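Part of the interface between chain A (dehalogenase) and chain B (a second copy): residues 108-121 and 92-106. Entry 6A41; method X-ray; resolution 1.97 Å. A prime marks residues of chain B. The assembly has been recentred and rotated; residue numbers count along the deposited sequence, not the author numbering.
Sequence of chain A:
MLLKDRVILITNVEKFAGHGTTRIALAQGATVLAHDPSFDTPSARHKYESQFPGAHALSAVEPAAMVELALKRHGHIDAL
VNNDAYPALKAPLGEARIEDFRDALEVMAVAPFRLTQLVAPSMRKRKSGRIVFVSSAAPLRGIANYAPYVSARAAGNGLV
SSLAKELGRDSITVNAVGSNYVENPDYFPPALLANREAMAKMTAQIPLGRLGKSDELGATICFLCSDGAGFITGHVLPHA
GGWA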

HETATM    1  N   MSE A 108       0.345  12.007  19.269  1.00 12.10           N
HETATM    2  CA  MSE A 108      -0.280  11.438  18.139  1.00 12.51           C
HETATM    3  C   MSE A 108      -0.220   9.908  18.176  1.00 12.32           C
HETATM    4  O   MSE A 108      -0.923   9.280  17.388  1.00 11.34           O
HETATM    5  CB  MSE A 108       0.189  12.014  16.739  1.00 12.61           C
HETATM    6  CG  MSE A 108      -0.263  13.488  16.740  1.00 13.23           C
HETATM    7 SE   MSE A 108       0.096  14.394  15.064  1.00 17.54          SE
HETATM    8  CE  MSE A 108       2.086  14.329  15.100  1.00 16.67           C
ATOM      9  N   ALA A 109       0.608   9.311  19.025  1.00 11.58           N
ATOM     10  CA  ALA A 109       0.661   7.895  19.083  1.00 11.50           C
ATOM     11  C   ALA A 109       0.483   7.391  20.519  1.00 11.78           C
ATOM     12  O   ALA A 109      -0.381   6.535  20.771  1.00 10.95           O
ATOM     13  CB  ALA A 109       1.923   7.345  18.417  1.00 11.46           C
ATOM     14  N   VAL A 110       1.242   7.924  21.460  1.00 12.33           N
ATOM     15  CA  VAL A 110       1.181   7.370  22.845  1.00 12.45           C
ATOM     16  C   VAL A 110      -0.153   7.736  23.508  1.00 13.48           C
ATOM     17  O   VAL A 110      -0.798   6.822  24.060  1.00 13.38           O
ATOM     18  CB  VAL A 110       2.349   7.856  23.712  1.00 13.66           C
ATOM     19  CG1 VAL A 110       2.194   7.388  25.173  1.00 14.86           C
ATOM     20  CG2 VAL A 110       3.627   7.439  23.105  1.00 13.11           C
ATOM     21  N   ALA A 111      -0.591   9.008  23.415  1.00 13.61           N
ATOM     22  CA  ALA A 111      -1.854   9.429  24.024  1.00 14.15           C
ATOM     23  C   ALA A 111      -3.133   8.668  23.540  1.00 13.75           C
ATOM     24  O   ALA A 111      -3.867   8.146  24.404  1.00 13.82           O
ATOM     25  CB  ALA A 111      -2.052  10.988  23.991  1.00 15.03           C
ATOM     26  N   PRO A 112      -3.297   8.465  22.209  1.00 12.51           N
ATOM     27  CA  PRO A 112      -4.437   7.708  21.728  1.00 12.40           C
ATOM     28  C   PRO A 112      -4.308   6.240  22.091  1.00 12.10           C
ATOM     29  O   PRO A 112      -5.356   5.615  22.336  1.00 10.92           O
ATOM     30  CB  PRO A 112      -4.524   8.007  20.234  1.00 12.42           C
ATOM     31  CG  PRO A 112      -3.173   8.530  19.940  1.00 13.45           C
ATOM     32  CD  PRO A 112      -2.637   9.183  21.120  1.00 12.88           C
ATOM     33  N   PHE A 113      -3.076   5.735  22.205  1.00 10.68           N
ATOM     34  CA  PHE A 113      -2.937   4.348  22.659  1.00 11.32           C
ATOM     35  C   PHE A 113      -3.434   4.237  24.118  1.00 11.02           C
ATOM     36  O   PHE A 113      -4.170   3.322  24.453  1.00 10.77           O
ATOM     37  CB  PHE A 113      -1.483   3.885  22.592  1.00 11.46           C
ATOM     38  CG  PHE A 113      -1.274   2.476  23.019  1.00 12.09           C
ATOM     39  CD1 PHE A 113      -1.717   1.453  22.266  1.00 12.67           C
ATOM     40  CD2 PHE A 113      -0.686   2.192  24.216  1.00 13.30           C
ATOM     41  CE1 PHE A 113      -1.546   0.118  22.667  1.00 13.48           C
ATOM     42  CE2 PHE A 113      -0.546   0.880  24.666  1.00 13.63           C
ATOM     43  CZ  PHE A 113      -0.872  -0.153  23.836  1.00 13.89           C
ATOM     44  N   ARG A 114      -3.030   5.181  24.933  1.00 11.18           N
ATOM     45  CA  ARG A 114      -3.499   5.223  26.310  1.00 13.45           C
ATOM     46  C   ARG A 114      -5.009   5.274  26.438  1.00 13.11           C
ATOM     47  O   ARG A 114      -5.591   4.519  27.254  1.00 11.93           O
ATOM     48  CB  ARG A 114      -2.786   6.381  27.060  1.00 14.61           C
ATOM     49  CG  ARG A 114      -3.216   6.693  28.509  1.00 18.44           C
ATOM     50  CD  ARG A 114      -3.015   5.533  29.429  1.00 22.93           C
ATOM     51  NE  ARG A 114      -3.334   5.908  30.843  1.00 28.41           N
ATOM     52  CZ  ARG A 114      -3.700   5.052  31.807  1.00 29.60           C
ATOM     53  NH1 ARG A 114      -3.779   3.771  31.536  1.00 30.92           N
ATOM     54  NH2 ARG A 114      -4.067   5.486  33.009  1.00 31.04           N
ATOM     55  N   LEU A 115      -5.643   6.160  25.662  1.00 14.07           N
ATOM     56  CA  LEU A 115      -7.067   6.271  25.682  1.00 15.90           C
ATOM     57  C   LEU A 115      -7.721   4.974  25.244  1.00 15.81           C
ATOM     58  O   LEU A 115      -8.734   4.580  25.853  1.00 15.08           O
ATOM     59  CB  LEU A 115      -7.629   7.351  24.819  1.00 19.05           C
ATOM     60  CG  LEU A 115      -7.587   8.712  25.479  1.00 23.30           C
ATOM     61  CD1 LEU A 115      -8.066   9.714  24.457  1.00 26.53           C
ATOM     62  CD2 LEU A 115      -8.408   8.904  26.743  1.00 24.57           C
ATOM     63  N   THR A 116      -7.159   4.303  24.246  1.00 13.37           N
ATOM     64  CA  THR A 116      -7.683   3.011  23.816  1.00 12.38           C
ATOM     65  C   THR A 116      -7.586   1.949  24.918  1.00 12.04           C
ATOM     66  O   THR A 116      -8.554   1.202  25.133  1.00 11.45           O
ATOM     67  CB  THR A 116      -7.029   2.545  22.535  1.00 12.79           C
ATOM     68  OG1 THR A 116      -7.122   3.576  21.551  1.00 13.97           O
ATOM     69  CG2 THR A 116      -7.659   1.349  21.978  1.00 13.68           C
ATOM     70  N   GLN A 117      -6.493   1.939  25.680  1.00 12.40           N
ATOM     71  CA  GLN A 117      -6.312   1.016  26.790  1.00 13.07           C
ATOM     72  C   GLN A 117      -7.377   1.209  27.897  1.00 12.09           C
ATOM     73  O   GLN A 117      -7.860   0.276  28.457  1.00 11.68           O
ATOM     74  CB  GLN A 117      -5.011   1.301  27.523  1.00 14.57           C
ATOM     75  CG  GLN A 117      -3.800   0.825  26.837  1.00 17.73           C
ATOM     76  CD  GLN A 117      -2.576   1.046  27.773  1.00 20.95           C
ATOM     77  OE1 GLN A 117      -2.269   2.223  28.036  1.00 23.64           O
ATOM     78  NE2 GLN A 117      -1.990  -0.037  28.333  1.00 18.17           N
ATOM     79  N   LEU A 118      -7.701   2.462  28.146  1.00 11.57           N
ATOM     80  CA  LEU A 118      -8.769   2.874  29.071  1.00 12.08           C
ATOM     81  C   LEU A 118     -10.177   2.538  28.594  1.00 12.11           C
ATOM     82  O   LEU A 118     -10.985   2.088  29.384  1.00 11.06           O
ATOM     83  CB  LEU A 118      -8.601   4.367  29.389  1.00 12.10           C
ATOM     84  CG  LEU A 118      -7.417   4.702  30.219  1.00 12.85           C
ATOM     85  CD1 LEU A 118      -7.178   6.207  30.131  1.00 13.82           C
ATOM     86  CD2 LEU A 118      -7.609   4.297  31.708  1.00 13.78           C
ATOM     87  N   VAL A 119     -10.472   2.645  27.301  1.00 11.36           N
ATOM     88  CA  VAL A 119     -11.887   2.471  26.824  1.00 11.95           C
ATOM     89  C   VAL A 119     -12.199   1.042  26.411  1.00 12.15           C
ATOM     90  O   VAL A 119     -13.340   0.601  26.555  1.00 11.85           O
ATOM     91  CB  VAL A 119     -12.149   3.416  25.592  1.00 12.46           C
ATOM     92  CG1 VAL A 119     -13.506   3.219  24.961  1.00 13.86           C
ATOM     93  CG2 VAL A 119     -12.210   4.865  26.073  1.00 13.17           C
ATOM     94  N   ALA A 120     -11.233   0.396  25.764  1.00 11.65           N
ATOM     95  CA  ALA A 120     -11.378  -0.973  25.253  1.00 12.80           C
ATOM     96  C   ALA A 120     -11.974  -2.046  26.238  1.00 13.65           C
ATOM     97  O   ALA A 120     -12.894  -2.807  25.788  1.00 14.48           O
ATOM     98  CB  ALA A 120     -10.112  -1.497  24.538  1.00 12.97           C
ATOM     99  N   PRO A 121     -11.582  -2.039  27.503  1.00 14.85           N
ATOM    100  CA  PRO A 121     -12.081  -3.073  28.366  1.00 15.60           C
ATOM    101  C   PRO A 121     -13.627  -3.071  28.522  1.00 15.48           C
ATOM    102  O   PRO A 121     -14.247  -4.154  28.587  1.00 16.53           O
ATOM    103  CB  PRO A 121     -11.409  -2.772  29.712  1.00 16.63           C
ATOM    104  CG  PRO A 121     -10.177  -2.084  29.373  1.00 15.89           C
ATOM    105  CD  PRO A 121     -10.439  -1.327  28.124  1.00 15.14           C
TER
ATOM    106  N   PRO B  92      -0.386  -6.942  25.258  1.00 16.11           N
ATOM    107  CA  PRO B  92      -1.862  -6.633  25.088  1.00 16.53           C
ATOM    108  C   PRO B  92      -2.242  -5.306  25.721  1.00 17.19           C
ATOM    109  O   PRO B  92      -1.588  -4.888  26.700  1.00 15.53           O
ATOM    110  CB  PRO B  92      -2.563  -7.859  25.718  1.00 16.98           C
ATOM    111  CG  PRO B  92      -1.493  -8.561  26.500  1.00 17.60           C
ATOM    112  CD  PRO B  92      -0.143  -8.111  26.122  1.00 16.16           C
ATOM    113  N   LEU B  93      -3.269  -4.615  25.173  1.00 18.72           N
ATOM    114  CA  LEU B  93      -3.774  -3.362  25.750  1.00 19.65           C
ATOM    115  C   LEU B  93      -3.758  -3.304  27.246  1.00 20.62           C
ATOM    116  O   LEU B  93      -3.267  -2.320  27.800  1.00 23.13           O
ATOM    117  CB  LEU B  93      -5.222  -3.134  25.344  1.00 20.64           C
ATOM    118  CG  LEU B  93      -5.272  -2.442  24.005  1.00 21.32           C
ATOM    119  CD1 LEU B  93      -6.715  -2.436  23.583  1.00 22.89           C
ATOM    120  CD2 LEU B  93      -4.723  -1.022  23.901  1.00 20.33           C
ATOM    121  N   GLY B  94      -4.278  -4.340  27.875  1.00 20.16           N
ATOM    122  CA  GLY B  94      -4.445  -4.412  29.320  1.00 21.22           C
ATOM    123  C   GLY B  94      -3.175  -4.530  30.073  1.00 21.24           C
ATOM    124  O   GLY B  94      -3.181  -4.279  31.255  1.00 24.29           O
ATOM    125  N   GLU B  95      -2.070  -4.928  29.475  1.00 19.50           N
ATOM    126  CA  GLU B  95      -0.801  -5.034  30.201  1.00 20.86           C
ATOM    127  C   GLU B  95       0.295  -4.090  29.671  1.00 19.12           C
ATOM    128  O   GLU B  95       1.308  -3.982  30.286  1.00 16.33           O
ATOM    129  CB  GLU B  95      -0.216  -6.456  30.064  1.00 25.35           C
ATOM    130  CG  GLU B  95      -1.114  -7.573  30.558  1.00 29.44           C
ATOM    131  CD  GLU B  95      -0.606  -8.984  30.043  1.00 33.25           C
ATOM    132  OE1 GLU B  95       0.612  -9.178  29.925  1.00 37.22           O
ATOM    133  OE2 GLU B  95      -1.422  -9.860  29.673  1.00 37.20           O
ATOM    134  N   ALA B  96       0.096  -3.415  28.534  1.00 15.28           N
ATOM    135  CA  ALA B  96       1.154  -2.712  27.879  1.00 15.62           C
ATOM    136  C   ALA B  96       1.571  -1.561  28.793  1.00 16.04           C
ATOM    137  O   ALA B  96       0.710  -0.947  29.379  1.00 13.99           O
ATOM    138  CB  ALA B  96       0.703  -2.107  26.559  1.00 15.19           C
ATOM    139  N   ARG B  97       2.880  -1.313  28.876  1.00 17.11           N
ATOM    140  CA  ARG B  97       3.367  -0.195  29.674  1.00 18.65           C
ATOM    141  C   ARG B  97       3.727   0.956  28.741  1.00 16.64           C
ATOM    142  O   ARG B  97       4.521   0.834  27.806  1.00 13.44           O
ATOM    143  CB  ARG B  97       4.558  -0.538  30.575  1.00 21.30           C
ATOM    144  CG  ARG B  97       4.358  -1.770  31.447  1.00 25.43           C
ATOM    145  CD  ARG B  97       5.531  -2.091  32.433  1.00 30.35           C
ATOM    146  NE  ARG B  97       6.849  -1.696  31.915  1.00 35.06           N
ATOM    147  CZ  ARG B  97       8.041  -1.994  32.459  1.00 39.28           C
ATOM    148  NH1 ARG B  97       8.158  -2.704  33.590  1.00 43.09           N
ATOM    149  NH2 ARG B  97       9.127  -1.551  31.862  1.00 38.65           N
ATOM    150  N   ILE B  98       3.186   2.094  29.080  1.00 15.91           N
ATOM    151  CA  ILE B  98       3.382   3.270  28.264  1.00 16.61           C
ATOM    152  C   ILE B  98       4.851   3.615  28.157  1.00 15.88           C
ATOM    153  O   ILE B  98       5.327   4.007  27.086  1.00 14.15           O
ATOM    154  CB  ILE B  98       2.648   4.441  28.863  1.00 19.20           C
ATOM    155  CG1 ILE B  98       1.120   4.226  28.827  1.00 20.04           C
ATOM    156  CG2 ILE B  98       3.025   5.723  28.146  1.00 20.51           C
ATOM    157  CD1 ILE B  98       0.573   3.999  27.447  1.00 20.38           C
ATOM    158  N   GLU B  99       5.588   3.534  29.282  1.00 16.55           N
ATOM    159  CA  GLU B  99       7.078   3.786  29.264  1.00 17.99           C
ATOM    160  C   GLU B  99       7.817   2.865  28.253  1.00 16.05           C
ATOM    161  O   GLU B  99       8.723   3.313  27.618  1.00 14.75           O
ATOM    162  CB  GLU B  99       7.710   3.643  30.668  1.00 23.07           C
ATOM    163  CG  GLU B  99       7.577   2.184  31.116  1.00 28.79           C
ATOM    164  CD  GLU B  99       8.063   1.806  32.556  1.00 37.40           C
ATOM    165  OE1 GLU B  99       9.348   1.735  32.750  1.00 38.66           O
ATOM    166  OE2 GLU B  99       7.141   1.500  33.425  1.00 40.75           O
ATOM    167  N   ASP B 100       7.406   1.607  28.091  1.00 15.31           N
ATOM    168  CA  ASP B 100       8.021   0.719  27.074  1.00 14.95           C
ATOM    169  C   ASP B 100       7.667   1.227  25.651  1.00 12.89           C
ATOM    170  O   ASP B 100       8.430   1.075  24.781  1.00 13.07           O
ATOM    171  CB  ASP B 100       7.522  -0.712  27.180  1.00 14.67           C
ATOM    172  CG  ASP B 100       7.843  -1.360  28.522  1.00 17.07           C
ATOM    173  OD1 ASP B 100       8.731  -0.879  29.243  1.00 15.57           O
ATOM    174  OD2 ASP B 100       7.111  -2.324  28.859  1.00 15.96           O
ATOM    175  N   PHE B 101       6.464   1.711  25.443  1.00 12.69           N
ATOM    176  CA  PHE B 101       6.075   2.287  24.129  1.00 11.87           C
ATOM    177  C   PHE B 101       6.995   3.497  23.776  1.00 11.72           C
ATOM    178  O   PHE B 101       7.564   3.607  22.681  1.00 10.22           O
ATOM    179  CB  PHE B 101       4.555   2.632  24.085  1.00 12.04           C
ATOM    180  CG  PHE B 101       4.034   3.037  22.718  1.00 11.41           C
ATOM    181  CD1 PHE B 101       4.632   2.676  21.553  1.00 11.10           C
ATOM    182  CD2 PHE B 101       2.801   3.610  22.614  1.00 12.13           C
ATOM    183  CE1 PHE B 101       4.053   3.009  20.336  1.00 11.21           C
ATOM    184  CE2 PHE B 101       2.272   4.007  21.440  1.00 11.71           C
ATOM    185  CZ  PHE B 101       2.859   3.674  20.310  1.00 11.28           C
ATOM    186  N   ARG B 102       7.207   4.394  24.735  1.00 12.11           N
ATOM    187  CA  ARG B 102       8.096   5.468  24.544  1.00 12.68           C
ATOM    188  C   ARG B 102       9.553   5.048  24.252  1.00 12.75           C
ATOM    189  O   ARG B 102      10.192   5.651  23.383  1.00 11.66           O
ATOM    190  CB  ARG B 102       8.124   6.404  25.834  1.00 14.73           C
ATOM    191  CG  ARG B 102       6.802   7.153  26.068  1.00 16.19           C
ATOM    192  CD  ARG B 102       6.900   8.178  27.208  1.00 17.94           C
ATOM    193  NE  ARG B 102       5.623   8.782  27.449  1.00 18.02           N
ATOM    194  CZ  ARG B 102       4.967   8.638  28.577  1.00 20.25           C
ATOM    195  NH1 ARG B 102       5.527   7.968  29.558  1.00 22.34           N
ATOM    196  NH2 ARG B 102       3.804   9.225  28.735  1.00 20.89           N
ATOM    197  N   ASP B 103      10.066   4.082  25.038  1.00 12.96           N
ATOM    198  CA  ASP B 103      11.383   3.494  24.798  1.00 14.39           C
ATOM    199  C   ASP B 103      11.510   2.854  23.385  1.00 13.21           C
ATOM    200  O   ASP B 103      12.542   3.050  22.734  1.00 13.43           O
ATOM    201  CB  ASP B 103      11.766   2.474  25.875  1.00 16.23           C
ATOM    202  CG  ASP B 103      11.952   3.139  27.250  1.00 20.37           C
ATOM    203  OD1 ASP B 103      11.906   4.411  27.379  1.00 22.77           O
ATOM    204  OD2 ASP B 103      12.073   2.433  28.247  1.00 23.37           O
ATOM    205  N   ALA B 104      10.482   2.115  22.918  1.00 11.79           N
ATOM    206  CA  ALA B 104      10.486   1.562  21.565  1.00 11.34           C
ATOM    207  C   ALA B 104      10.561   2.616  20.540  1.00 10.79           C
ATOM    208  O   ALA B 104      11.330   2.497  19.563  1.00  9.81           O
ATOM    209  CB  ALA B 104       9.259   0.718  21.366  1.00 11.51           C
ATOM    210  N   LEU B 105       9.803   3.690  20.743  1.00 11.00           N
ATOM    211  CA  LEU B 105       9.855   4.797  19.792  1.00 11.56           C
ATOM    212  C   LEU B 105      11.180   5.456  19.843  1.00 12.48           C
ATOM    213  O   LEU B 105      11.685   5.961  18.779  1.00 12.96           O
ATOM    214  CB  LEU B 105       8.780   5.812  20.147  1.00 12.20           C
ATOM    215  CG  LEU B 105       7.362   5.336  19.865  1.00 11.95           C
ATOM    216  CD1 LEU B 105       6.312   6.132  20.582  1.00 12.70           C
ATOM    217  CD2 LEU B 105       7.039   5.336  18.378  1.00 12.27           C
ATOM    218  N   GLU B 106      11.748   5.578  21.032  1.00 13.42           N
ATOM    219  CA  GLU B 106      13.085   6.217  21.124  1.00 14.13           C
ATOM    220  C   GLU B 106      14.143   5.479  20.293  1.00 14.54           C
ATOM    221  O   GLU B 106      14.955   6.099  19.574  1.00 15.12           O
ATOM    222  CB  GLU B 106      13.562   6.328  22.548  1.00 15.51           C
ATOM    223  CG  GLU B 106      14.894   7.025  22.731  1.00 17.59           C
ATOM    224  CD  GLU B 106      14.750   8.558  22.556  1.00 19.12           C
ATOM    225  OE1 GLU B 106      13.608   9.096  22.648  1.00 18.31           O
ATOM    226  OE2 GLU B 106      15.768   9.194  22.239  1.00 19.43           O
TER

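Helix 108-121 of chain A packs against helix 98-106 of chain B and the loop before it. The helices run nearly antiparallel, at 154°, and their axes come no closer than 10.6 Å, a spacing that leaves room for branched and aromatic side chains to interlock between them.

Two knobs fit into two hollows. Val110 sits among Ile98′, Phe101′, Arg102′ and Leu105′; its CG1 lies 3.5 Å from Ile98′ CG2, while its CG2 reaches to 3.9 Å from Leu105′ CD1. Branching at the beta carbon suits the site, since the two methyls spread to different walls of the pocket. In return, Ile98′ enters the hollow formed by Val110, Phe113, Arg114 and Gln117. Its CA-to-CB bond points sideways, but the longer branch carries CD1 inward, to 3.9 Å from Phe113 CD2 and 4.1 Å from Arg114 CB, where the arginine contributes the aliphatic base of its side chain.

Beside these knobs, the edge of Phe101′ is directed at the face of Phe113, with centroids 5.4 Å apart and planes at 66°; each ring helps wall a hollow, Phe101′ that of Val110 and Phe113 that of Ile98′. This arrangement lets two flat rings fill space without stacking. The edge of Phe113 also meets small or slender groups: its CZ is 3.7 Å from Ala96′ CB, a methyl short enough to let the ring come close to the loop.

Farther along, the end of Leu93′ packs among Phe113, Thr116, Gln117 and Ala120, and the residue buries more area than any other here. Its CD2 lies 3.6 Å from Phe113 CE1, and its CD1 lies 3.7 Å from Ala120 CB, whose small side chain leaves space for the leucine.

Gln117 adds polarity to this apolar surface. Its NE2 donates to Leu93′ O at 2.7 Å and, more weakly, to Ala96′ O at 3.0 Å, pinning the loop to the helix. Its OE1, buried by the contact, has no hydrogen-bonding partner in the model.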